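Local coordinates for Abbfa_003403 (Acinetobacter baumannii, PDB 4ZXH), which is a four-domain nonribosomal peptide synthetase whose condensation, adenylation, carrier and thioesterase domains probably build and release a small peptide product, at residues P1127-C1137 / Q1155-T1165. Numbering follows the deposited sequence.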
# COMPACT_ATOMS: atom_id res chain seq x y z
N PRO A 1127 37.85 -14.76 -30.18
CA PRO A 1127 39.26 -15.18 -30.24
C PRO A 1127 39.91 -14.99 -31.61
O PRO A 1127 41.11 -14.70 -31.68
CB PRO A 1127 39.19 -16.67 -29.89
CG PRO A 1127 37.91 -16.83 -29.15
CD PRO A 1127 36.97 -15.87 -29.80
N GLN A 1128 39.15 -15.18 -32.68
CA GLN A 1128 39.70 -15.12 -34.03
C GLN A 1128 38.90 -14.15 -34.89
O GLN A 1128 37.70 -13.92 -34.65
CB GLN A 1128 39.73 -16.51 -34.68
CG GLN A 1128 40.59 -17.57 -33.94
CD GLN A 1128 42.09 -17.25 -33.96
OE1 GLN A 1128 42.60 -16.67 -34.92
NE2 GLN A 1128 42.79 -17.64 -32.89
N GLY A 1129 39.57 -13.58 -35.88
CA GLY A 1129 38.94 -12.64 -36.79
C GLY A 1129 38.20 -13.33 -37.91
O GLY A 1129 38.02 -14.54 -37.89
N PRO A 1130 37.76 -12.56 -38.92
CA PRO A 1130 37.98 -11.12 -39.11
C PRO A 1130 37.24 -10.26 -38.10
O PRO A 1130 36.20 -10.68 -37.59
CB PRO A 1130 37.44 -10.86 -40.52
CG PRO A 1130 37.20 -12.20 -41.12
CD PRO A 1130 36.94 -13.13 -39.99
N TYR A 1131 37.78 -9.07 -37.82
CA TYR A 1131 37.16 -8.16 -36.87
C TYR A 1131 36.46 -7.01 -37.58
O TYR A 1131 36.82 -6.66 -38.71
CB TYR A 1131 38.19 -7.63 -35.89
CG TYR A 1131 38.65 -8.71 -34.97
CD1 TYR A 1131 37.86 -9.13 -33.92
CD2 TYR A 1131 39.86 -9.35 -35.19
CE1 TYR A 1131 38.27 -10.16 -33.08
CE2 TYR A 1131 40.28 -10.36 -34.36
CZ TYR A 1131 39.48 -10.76 -33.31
OH TYR A 1131 39.92 -11.77 -32.48
N PHE A 1132 35.46 -6.45 -36.91
CA PHE A 1132 34.66 -5.37 -37.45
C PHE A 1132 34.55 -4.30 -36.37
O PHE A 1132 34.02 -4.55 -35.29
CB PHE A 1132 33.28 -5.89 -37.90
CG PHE A 1132 32.45 -4.87 -38.64
CD1 PHE A 1132 33.04 -3.87 -39.40
CD2 PHE A 1132 31.07 -4.90 -38.54
CE1 PHE A 1132 32.27 -2.92 -40.06
CE2 PHE A 1132 30.29 -3.96 -39.20
CZ PHE A 1132 30.89 -2.97 -39.97
N LEU A 1133 35.08 -3.11 -36.65
CA LEU A 1133 35.34 -2.11 -35.63
C LEU A 1133 34.78 -0.77 -36.01
O LEU A 1133 34.58 -0.48 -37.19
CB LEU A 1133 36.85 -1.92 -35.40
CG LEU A 1133 37.75 -3.13 -35.39
CD1 LEU A 1133 39.12 -2.65 -35.64
CD2 LEU A 1133 37.67 -3.79 -34.04
N GLY A 1134 34.58 0.08 -35.01
CA GLY A 1134 34.09 1.40 -35.30
C GLY A 1134 33.93 2.25 -34.08
O GLY A 1134 34.06 1.77 -32.95
N GLY A 1135 33.63 3.53 -34.31
CA GLY A 1135 33.56 4.50 -33.24
C GLY A 1135 33.09 5.86 -33.74
O GLY A 1135 33.25 6.22 -34.93
N TRP A 1136 32.48 6.61 -32.83
CA TRP A 1136 32.08 7.96 -33.13
C TRP A 1136 33.19 8.84 -32.61
O TRP A 1136 33.73 8.57 -31.54
CB TRP A 1136 30.72 8.30 -32.50
CG TRP A 1136 30.51 9.77 -32.47
CD1 TRP A 1136 30.22 10.58 -33.53
CD2 TRP A 1136 30.60 10.62 -31.33
NE1 TRP A 1136 30.11 11.89 -33.11
CE2 TRP A 1136 30.35 11.94 -31.76
CE3 TRP A 1136 30.87 10.40 -29.97
CZ2 TRP A 1136 30.37 13.03 -30.90
CZ3 TRP A 1136 30.89 11.50 -29.10
CH2 TRP A 1136 30.65 12.79 -29.57
N CYS A 1137 33.55 9.88 -33.35
CA CYS A 1137 34.60 10.80 -32.89
C CYS A 1137 35.89 10.02 -32.53
O CYS A 1137 36.39 9.21 -33.32
CB CYS A 1137 34.09 11.60 -31.68
SG CYS A 1137 35.10 13.02 -31.14
N GLN A 1155 45.75 -10.98 -37.34
CA GLN A 1155 44.30 -10.92 -37.50
C GLN A 1155 43.89 -10.01 -38.65
O GLN A 1155 44.54 -9.00 -38.90
CB GLN A 1155 43.64 -10.45 -36.20
CG GLN A 1155 43.87 -11.38 -35.03
CD GLN A 1155 43.34 -12.78 -35.30
OE1 GLN A 1155 42.45 -12.97 -36.14
NE2 GLN A 1155 43.86 -13.76 -34.57
N GLN A 1156 42.82 -10.35 -39.35
CA GLN A 1156 42.36 -9.47 -40.41
C GLN A 1156 41.21 -8.57 -39.94
O GLN A 1156 40.49 -8.89 -38.99
CB GLN A 1156 41.96 -10.25 -41.67
CG GLN A 1156 42.95 -10.08 -42.87
CD GLN A 1156 43.31 -8.61 -43.21
OE1 GLN A 1156 42.60 -7.66 -42.85
NE2 GLN A 1156 44.43 -8.43 -43.91
N VAL A 1157 41.08 -7.43 -40.60
CA VAL A 1157 40.08 -6.44 -40.26
C VAL A 1157 39.10 -6.31 -41.41
O VAL A 1157 39.49 -5.98 -42.54
CB VAL A 1157 40.73 -5.08 -39.97
CG1 VAL A 1157 39.68 -4.07 -39.62
CG2 VAL A 1157 41.75 -5.20 -38.86
N THR A 1158 37.82 -6.59 -41.16
CA THR A 1158 36.82 -6.54 -42.22
C THR A 1158 36.60 -5.10 -42.68
O THR A 1158 36.52 -4.82 -43.87
CB THR A 1158 35.48 -7.14 -41.78
OG1 THR A 1158 35.66 -8.54 -41.53
CG2 THR A 1158 34.42 -6.96 -42.86
N GLY A 1159 36.52 -4.20 -41.71
CA GLY A 1159 36.33 -2.79 -41.99
C GLY A 1159 36.24 -1.96 -40.74
O GLY A 1159 36.05 -2.48 -39.64
N ILE A 1160 36.38 -0.65 -40.90
CA ILE A 1160 36.27 0.29 -39.80
C ILE A 1160 35.15 1.29 -40.06
O ILE A 1160 35.10 1.92 -41.12
CB ILE A 1160 37.56 1.07 -39.59
CG1 ILE A 1160 38.73 0.12 -39.37
CG2 ILE A 1160 37.43 1.97 -38.39
CD1 ILE A 1160 40.04 0.85 -39.19
N VAL A 1161 34.24 1.45 -39.10
CA VAL A 1161 33.25 2.50 -39.24
C VAL A 1161 33.64 3.72 -38.41
O VAL A 1161 33.76 3.65 -37.19
CB VAL A 1161 31.88 2.04 -38.81
CG1 VAL A 1161 30.91 3.21 -38.88
CG2 VAL A 1161 31.41 0.93 -39.71
N MET A 1162 33.86 4.85 -39.07
CA MET A 1162 34.23 6.05 -38.33
C MET A 1162 33.20 7.12 -38.56
O MET A 1162 33.01 7.57 -39.69
CB MET A 1162 35.60 6.57 -38.75
CG MET A 1162 36.76 5.71 -38.30
SD MET A 1162 38.25 6.40 -39.01
CE MET A 1162 39.34 4.98 -39.05
N ILE A 1163 32.55 7.53 -37.49
CA ILE A 1163 31.53 8.56 -37.61
C ILE A 1163 32.10 9.92 -37.17
O ILE A 1163 32.39 10.13 -35.99
CB ILE A 1163 30.28 8.18 -36.81
CG1 ILE A 1163 29.87 6.75 -37.16
CG2 ILE A 1163 29.16 9.13 -37.13
CD1 ILE A 1163 28.81 6.18 -36.28
N ASP A 1164 32.28 10.80 -38.16
CA ASP A 1164 32.86 12.12 -37.98
C ASP A 1164 34.11 12.14 -37.08
O ASP A 1164 34.27 12.98 -36.21
CB ASP A 1164 31.81 13.09 -37.45
CG ASP A 1164 32.08 14.52 -37.89
OD1 ASP A 1164 32.21 14.77 -39.12
OD2 ASP A 1164 32.19 15.40 -37.00
N THR A 1165 35.00 11.18 -37.31
CA THR A 1165 36.24 11.06 -36.57
C THR A 1165 37.31 11.97 -37.14
O THR A 1165 37.71 11.81 -38.29
CB THR A 1165 36.77 9.62 -36.63
OG1 THR A 1165 35.78 8.76 -36.08
CG2 THR A 1165 38.06 9.45 -35.87
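The ring of Y1131 has the CA of G1129 over one face, near the rim, while CB and CG of Q1155 come in at its edge, CE2 lying 3.8 Å from CG. F1132 turns its edge to the carbonyl of G1159, and its CZ touches CG2 of V1161. W1136 carries the CB of C1137 over the centre of one face, its CD1 meets CG2 of I1163 at 4.0 Å, and NE1 donates to H1297 O. All three rings belong to strand 1131-1136, Y1131 on one face of the sheet, F1132 and W1136 on the other; helix 1138-1152 joins it to parallel strand 1157-1163, a beta-alpha-beta unit of the alpha/beta-hydrolase thioesterase domain. Backbone bonds alternate in donor: Y1131 N gives to Q1156 O, T1158 N to Y1131 O, and so on to C1137 N with I1163 O.

At the entry end, Q1155 sets CG beside its backbone N (chi1 -63°) and bends again at chi2, bringing its amide to Q1128 and G1129: OE1 accepts G1129 N at 3.0 Å from above the carbonyl plane, and NE2 reaches Q1128 OE1. At the exit end, C1137, with positive phi (54°), probably sits on a GxCxG nucleophile elbow; D1164 OD2 binds H1297, consistent with a Cys-His-Asp triad. A1267 N donates to OD1, which would help fix the carboxylate's rotation. Beyond it, T1165 OG1 donates to a lone pair of C1137 O at 2.9 Å.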